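Local atomic coordinates of MHC class I antigen (Anolis carolinensis, PDB entry 7CPO), a protein that probably displays short peptides at the cell surface for recognition by T cells, as MHC class I molecules of other vertebrates do. Residues R8-S13 with Q98-C103; D32-S37 with L46-W51. One frame throughout, in Å; residues are numbered along the deposited sequence.

Contact 1 (R8-S13 with Q98-C103)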
loop_
_atom_site.group_PDB
_atom_site.type_symbol
_atom_site.label_atom_id
_atom_site.label_comp_id
_atom_site.label_asym_id
_atom_site.label_seq_id
_atom_site.Cartn_x
_atom_site.Cartn_y
_atom_site.Cartn_z
ATOM N N ARG A 8 11.220 -3.282 0.779
ATOM C CA ARG A 8 10.654 -2.224 1.603
ATOM C C ARG A 8 9.992 -2.846 2.828
ATOM O O ARG A 8 9.149 -3.737 2.675
ATOM C CB ARG A 8 9.624 -1.416 0.784
ATOM C CG ARG A 8 10.212 -0.333 -0.173
ATOM C CD ARG A 8 9.461 -0.127 -1.512
ATOM N NE ARG A 8 8.007 -0.120 -1.365
ATOM C CZ ARG A 8 7.195 -1.011 -1.944
ATOM N NH1 ARG A 8 7.703 -1.971 -2.712
ATOM N NH2 ARG A 8 5.876 -0.963 -1.750
ATOM N N TYR A 9 10.355 -2.376 4.032
ATOM C CA TYR A 9 9.690 -2.765 5.276
ATOM C C TYR A 9 8.883 -1.608 5.868
ATOM O O TYR A 9 9.319 -0.452 5.855
ATOM C CB TYR A 9 10.700 -3.261 6.317
ATOM C CG TYR A 9 11.220 -4.631 5.980
ATOM C CD1 TYR A 9 10.442 -5.762 6.213
ATOM C CD2 TYR A 9 12.474 -4.801 5.408
ATOM C CE1 TYR A 9 10.906 -7.035 5.890
ATOM C CE2 TYR A 9 12.952 -6.065 5.074
ATOM C CZ TYR A 9 12.156 -7.178 5.318
ATOM O OH TYR A 9 12.610 -8.441 5.007
ATOM N N PHE A 10 7.710 -1.926 6.414
ATOM C CA PHE A 10 6.817 -0.921 6.976
ATOM C C PHE A 10 6.354 -1.391 8.345
ATOM O O PHE A 10 5.656 -2.409 8.456
ATOM C CB PHE A 10 5.601 -0.682 6.075
ATOM C CG PHE A 10 5.936 -0.239 4.690
ATOM C CD1 PHE A 10 5.956 1.118 4.373
ATOM C CD2 PHE A 10 6.186 -1.179 3.690
ATOM C CE1 PHE A 10 6.236 1.545 3.064
ATOM C CE2 PHE A 10 6.472 -0.769 2.393
ATOM C CZ PHE A 10 6.488 0.608 2.069
ATOM N N VAL A 11 6.703 -0.629 9.376
ATOM C CA VAL A 11 6.462 -1.006 10.756
ATOM C C VAL A 11 5.621 0.076 11.414
ATOM O O VAL A 11 5.946 1.264 11.306
ATOM C CB VAL A 11 7.791 -1.207 11.499
ATOM C CG1 VAL A 11 7.553 -1.859 12.811
ATOM C CG2 VAL A 11 8.723 -2.046 10.642
ATOM N N THR A 12 4.568 -0.336 12.129
ATOM C CA THR A 12 3.586 0.580 12.708
ATOM C C THR A 12 3.289 0.180 14.140
ATOM O O THR A 12 2.934 -0.974 14.411
ATOM C CB THR A 12 2.258 0.591 11.927
ATOM O OG1 THR A 12 2.465 1.094 10.612
ATOM C CG2 THR A 12 1.257 1.460 12.621
ATOM N N SER A 13 3.371 1.146 15.043
ATOM C CA SER A 13 3.141 0.911 16.455
ATOM C C SER A 13 2.183 1.974 16.971
ATOM O O SER A 13 2.424 3.171 16.780
ATOM C CB SER A 13 4.467 0.936 17.214
ATOM O OG SER A 13 4.424 0.094 18.345
ATOM N N GLN A 98 5.984 5.060 13.430
ATOM C CA GLN A 98 6.141 4.354 12.166
ATOM C C GLN A 98 7.603 4.371 11.741
ATOM O O GLN A 98 8.332 5.331 11.996
ATOM C CB GLN A 98 5.311 4.973 11.043
ATOM C CG GLN A 98 3.810 4.708 11.053
ATOM C CD GLN A 98 3.077 5.715 10.158
ATOM O OE1 GLN A 98 2.896 6.873 10.540
ATOM N NE2 GLN A 98 2.674 5.279 8.954
ATOM N N TRP A 99 8.014 3.298 11.079
ATOM C CA TRP A 99 9.383 3.110 10.628
ATOM C C TRP A 99 9.313 2.534 9.227
ATOM O O TRP A 99 8.649 1.514 9.023
ATOM C CB TRP A 99 10.122 2.161 11.573
ATOM C CG TRP A 99 11.562 1.781 11.262
ATOM C CD1 TRP A 99 12.519 2.532 10.633
ATOM C CD2 TRP A 99 12.205 0.554 11.644
ATOM N NE1 TRP A 99 13.719 1.836 10.587
ATOM C CE2 TRP A 99 13.544 0.621 11.198
ATOM C CE3 TRP A 99 11.769 -0.600 12.308
ATOM C CZ2 TRP A 99 14.448 -0.426 11.394
ATOM C CZ3 TRP A 99 12.676 -1.645 12.506
ATOM C CH2 TRP A 99 13.995 -1.546 12.050
ATOM N N MET A 100 9.948 3.192 8.261
ATOM C CA MET A 100 10.077 2.599 6.935
ATOM C C MET A 100 11.542 2.591 6.530
ATOM O O MET A 100 12.280 3.546 6.780
ATOM C CB MET A 100 9.201 3.315 5.861
ATOM C CG MET A 100 9.372 4.810 5.752
ATOM S SD MET A 100 8.153 5.594 4.646
ATOM C CE MET A 100 8.647 4.937 3.049
ATOM N N TYR A 101 11.961 1.491 5.929
ATOM C CA TYR A 101 13.326 1.391 5.460
ATOM C C TYR A 101 13.379 0.396 4.323
ATOM O O TYR A 101 12.538 -0.503 4.220
ATOM C CB TYR A 101 14.289 0.977 6.575
ATOM C CG TYR A 101 14.062 -0.383 7.191
ATOM C CD1 TYR A 101 14.822 -1.482 6.803
ATOM C CD2 TYR A 101 13.127 -0.557 8.195
ATOM C CE1 TYR A 101 14.644 -2.720 7.388
ATOM C CE2 TYR A 101 12.944 -1.777 8.785
ATOM C CZ TYR A 101 13.707 -2.865 8.379
ATOM O OH TYR A 101 13.511 -4.101 8.976
ATOM N N GLY A 102 14.385 0.564 3.481
ATOM C CA GLY A 102 14.614 -0.376 2.410
ATOM C C GLY A 102 15.609 0.192 1.424
ATOM O O GLY A 102 16.196 1.248 1.645
ATOM N N CYS A 103 15.761 -0.523 0.319
ATOM C CA CYS A 103 16.724 -0.179 -0.706
ATOM C C CYS A 103 16.089 -0.241 -2.081
ATOM O O CYS A 103 15.088 -0.919 -2.307
ATOM C CB CYS A 103 17.923 -1.123 -0.683
ATOM S SG CYS A 103 17.422 -2.837 -0.648
#

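Contact 2 (D32-S37 with L46-W51)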
loop_
_atom_site.group_PDB
_atom_site.type_symbol
_atom_site.label_atom_id
_atom_site.label_comp_id
_atom_site.label_asym_id
_atom_site.label_seq_id
_atom_site.Cartn_x
_atom_site.Cartn_y
_atom_site.Cartn_z
ATOM N N ASP A 32 6.104 -3.750 -4.271
ATOM C CA ASP A 32 4.678 -3.757 -3.891
ATOM C C ASP A 32 4.017 -5.146 -3.982
ATOM O O ASP A 32 2.787 -5.242 -3.970
ATOM C CB ASP A 32 3.857 -2.695 -4.669
ATOM C CG ASP A 32 3.665 -3.011 -6.163
ATOM O OD1 ASP A 32 3.305 -4.152 -6.528
ATOM O OD2 ASP A 32 3.870 -2.083 -6.986
ATOM N N GLN A 33 4.785 -6.244 -4.007
ATOM C CA GLN A 33 4.261 -7.563 -3.641
ATOM C C GLN A 33 4.663 -7.856 -2.203
ATOM O O GLN A 33 5.853 -7.859 -1.877
ATOM C CB GLN A 33 4.780 -8.673 -4.554
ATOM C CG GLN A 33 4.217 -10.045 -4.235
ATOM C CD GLN A 33 4.490 -11.076 -5.344
ATOM O OE1 GLN A 33 4.778 -12.253 -5.069
ATOM N NE2 GLN A 33 4.411 -10.629 -6.606
ATOM N N GLU A 34 3.685 -8.078 -1.339
ATOM C CA GLU A 34 4.009 -8.397 0.040
ATOM C C GLU A 34 4.537 -9.824 0.109
ATOM O O GLU A 34 3.966 -10.727 -0.494
ATOM C CB GLU A 34 2.782 -8.223 0.920
ATOM C CG GLU A 34 2.997 -8.685 2.336
ATOM C CD GLU A 34 1.746 -8.593 3.184
ATOM O OE1 GLU A 34 0.725 -8.068 2.693
ATOM O OE2 GLU A 34 1.792 -9.048 4.343
ATOM N N PHE A 35 5.656 -10.038 0.793
ATOM C CA PHE A 35 6.199 -11.384 0.870
ATOM C C PHE A 35 6.385 -11.903 2.288
ATOM O O PHE A 35 6.417 -13.126 2.472
ATOM C CB PHE A 35 7.532 -11.489 0.097
ATOM C CG PHE A 35 8.727 -10.817 0.774
ATOM C CD1 PHE A 35 9.676 -11.576 1.460
ATOM C CD2 PHE A 35 8.936 -9.452 0.655
ATOM C CE1 PHE A 35 10.782 -10.977 2.054
ATOM C CE2 PHE A 35 10.027 -8.852 1.241
ATOM C CZ PHE A 35 10.951 -9.615 1.951
ATOM N N VAL A 36 6.463 -11.030 3.296
ATOM C CA VAL A 36 6.555 -11.455 4.686
ATOM C C VAL A 36 5.722 -10.499 5.515
ATOM O O VAL A 36 5.487 -9.354 5.127
ATOM C CB VAL A 36 8.013 -11.480 5.224
ATOM C CG1 VAL A 36 8.795 -12.668 4.632
ATOM C CG2 VAL A 36 8.714 -10.137 4.931
ATOM N N SER A 37 5.256 -10.975 6.664
ATOM C CA SER A 37 4.719 -10.021 7.614
ATOM C C SER A 37 4.924 -10.578 9.006
ATOM O O SER A 37 5.069 -11.786 9.200
ATOM C CB SER A 37 3.241 -9.677 7.355
ATOM O OG SER A 37 2.367 -10.497 8.079
ATOM N N LEU A 46 6.205 -14.276 9.280
ATOM C CA LEU A 46 5.600 -15.349 8.502
ATOM C C LEU A 46 5.743 -15.138 6.995
ATOM O O LEU A 46 5.790 -14.003 6.514
ATOM C CB LEU A 46 4.109 -15.500 8.834
ATOM C CG LEU A 46 3.801 -15.993 10.241
ATOM C CD1 LEU A 46 2.299 -16.116 10.451
ATOM C CD2 LEU A 46 4.518 -17.314 10.484
ATOM N N PRO A 47 5.809 -16.223 6.227
ATOM C CA PRO A 47 5.804 -16.090 4.773
ATOM C C PRO A 47 4.412 -15.745 4.277
ATOM O O PRO A 47 3.408 -16.224 4.806
ATOM C CB PRO A 47 6.233 -17.478 4.284
ATOM C CG PRO A 47 5.843 -18.382 5.366
ATOM C CD PRO A 47 6.059 -17.609 6.651
ATOM N N LYS A 48 4.363 -14.912 3.245
ATOM C CA LYS A 48 3.109 -14.492 2.644
ATOM C C LYS A 48 2.971 -14.931 1.199
ATOM O O LYS A 48 1.938 -14.654 0.586
ATOM C CB LYS A 48 2.973 -12.963 2.721
ATOM C CG LYS A 48 2.923 -12.445 4.147
ATOM C CD LYS A 48 1.666 -12.938 4.877
ATOM C CE LYS A 48 0.432 -12.145 4.431
ATOM N NZ LYS A 48 -0.793 -12.649 5.096
ATOM N N VAL A 49 3.996 -15.565 0.634
ATOM C CA VAL A 49 3.996 -16.024 -0.755
ATOM C C VAL A 49 4.800 -17.320 -0.817
ATOM O O VAL A 49 5.631 -17.584 0.047
ATOM C CB VAL A 49 4.597 -14.970 -1.722
ATOM C CG1 VAL A 49 3.778 -13.704 -1.715
ATOM C CG2 VAL A 49 6.055 -14.657 -1.384
ATOM N N PRO A 50 4.554 -18.142 -1.838
ATOM C CA PRO A 50 5.210 -19.462 -1.844
ATOM C C PRO A 50 6.713 -19.392 -2.055
ATOM O O PRO A 50 7.444 -20.270 -1.583
ATOM C CB PRO A 50 4.515 -20.191 -3.010
ATOM C CG PRO A 50 3.234 -19.480 -3.199
ATOM C CD PRO A 50 3.534 -18.039 -2.893
ATOM N N TRP A 51 7.206 -18.385 -2.749
ATOM C CA TRP A 51 8.582 -18.451 -3.208
ATOM C C TRP A 51 9.592 -18.116 -2.118
ATOM O O TRP A 51 10.763 -18.494 -2.251
ATOM C CB TRP A 51 8.773 -17.538 -4.428
ATOM C CG TRP A 51 8.351 -16.077 -4.296
ATOM C CD1 TRP A 51 7.236 -15.488 -4.845
ATOM C CD2 TRP A 51 9.073 -15.013 -3.637
ATOM N NE1 TRP A 51 7.217 -14.135 -4.561
ATOM C CE2 TRP A 51 8.328 -13.820 -3.820
ATOM C CE3 TRP A 51 10.265 -14.957 -2.895
ATOM C CZ2 TRP A 51 8.735 -12.586 -3.280
ATOM C CZ3 TRP A 51 10.676 -13.719 -2.366
ATOM C CH2 TRP A 51 9.911 -12.556 -2.569
#

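Contact 1 (R8-S13 with Q98-C103)
Residues 8-13 and 98-103 are neighbouring antiparallel strands, their axes at 173°. Tyr9 pairs with Tyr101, and Val11 with Trp99. Four backbone hydrogen bonds join them. The bond from Tyr9 N to Tyr101 O is 2.9 Å long and almost straight, running along the carbonyl axis. Its return bond, Tyr101 N to Tyr9 O, is longer at 3.3 Å.

The face with Tyr9, Val11, Trp99 and Tyr101 is the tightly packed one. Tyr101 takes the crowded first torsion (chi1 63°), with CG between the backbone N and the carbonyl carbon. This lays its ring over Tyr9: Tyr9 CB makes a CH-pi contact, 3.9 Å from the centroid of the Tyr101 ring. The rings, roughly parallel, have centroids 5.3 Å apart and overlap little; Tyr9 CD2 touches Tyr101 CE1 at 3.6 Å. Trp99 has CG anti to its backbone N (178°) and lies beside Val11, with CE3 3.8 Å from Val11 CG2.

The face with Phe10, Thr12, Gln98 and Met100 is looser between the strands. Phe10 CE1 and Met100 CE come only to 4.2 Å, and Thr12 OG1 lies 3.9 Å from Gln98 CG. Beta2-microglobulin packs here: its Trp60 O accepts a hydrogen bond from Gln98 NE2, and its Phe56 meets the Phe10 ring edge-to-face.

The tight face forms part of the peptide-groove floor, where Tyr9 OH and Tyr101 OH both bond to the peptide backbone, and Tyr101 OH also to Tyr26 OH. Strands 25-30 and 111-119 flank the pair, Val11 touches Phe77 of helix 62-87, and Cys103 is disulfide-bonded to Cys166 of helix 152-176.

Contact 2 (D32-S37 with L46-W51)
Ser37 and Leu46 form a hydrogen-bonded antiparallel pair. Leu46 N donates to Ser37 O at 2.7 Å, nearly straight and along the carbonyl axis. Ser37 N returns a bond to Leu46 O at 3.1 Å. Lys48 N to Phe35 O, 2.8 Å, approaches from above the carbonyl plane. At the far end extended Gln33 meets Trp51 tip to tip. Trp51 NE1 donates to Gln33 OE1 at 3.1 Å; the oxygen lies in the indole plane, but the donor stands above the amide plane.

The Lys48 chain, bent at chi2 and chi3, crosses Glu34 obliquely: CE lies 3.4 Å from Glu34 OE2, NZ 4.5 Å, too far for a salt bridge. Asp53 of beta2-microglobulin accepts a hydrogen bond from Ser37 OG. Glu34 lies close to this like charge; Lys48, in a long, weak ion pair with Asp53, may partly offset the repulsion.

Further out, Phe35 CB packs on Trp51 CH2 at 3.7 Å. Their near-parallel rings hardly overlap. Val49 CG2 sits over one face of the Trp51 indole and 3.8 Å from Phe35 CB.

This is the beta hairpin of strands 33-39 and 44-47, at one side of the MHC class I peptide-binding platform.

The two contacts belong to one eight-stranded sheet, with centres about 15 Å apart. Both segments of contact 2 fall between the two strands of contact 1 in the sequence. Strand 25-30 runs between strands 5-14 and 33-39, and side chains meet across it. Tyr9 OH lies 3.7 Å from Phe35 CZ, and Tyr9 CE1 is 3.9 Å from Val36 CG2. The same hydroxyl bonds to Tyr45 OH, next to Leu46, and to the peptide backbone, so the hairpin borders the peptide site through Tyr9. One residue before Tyr9, on the opposite face of the sheet, Arg8 NH1 packs 2.9 Å from Asp32 N. Beta2-microglobulin reaches both contacts, through Phe56 and Trp60 at contact 1 and Asp53 at contact 2.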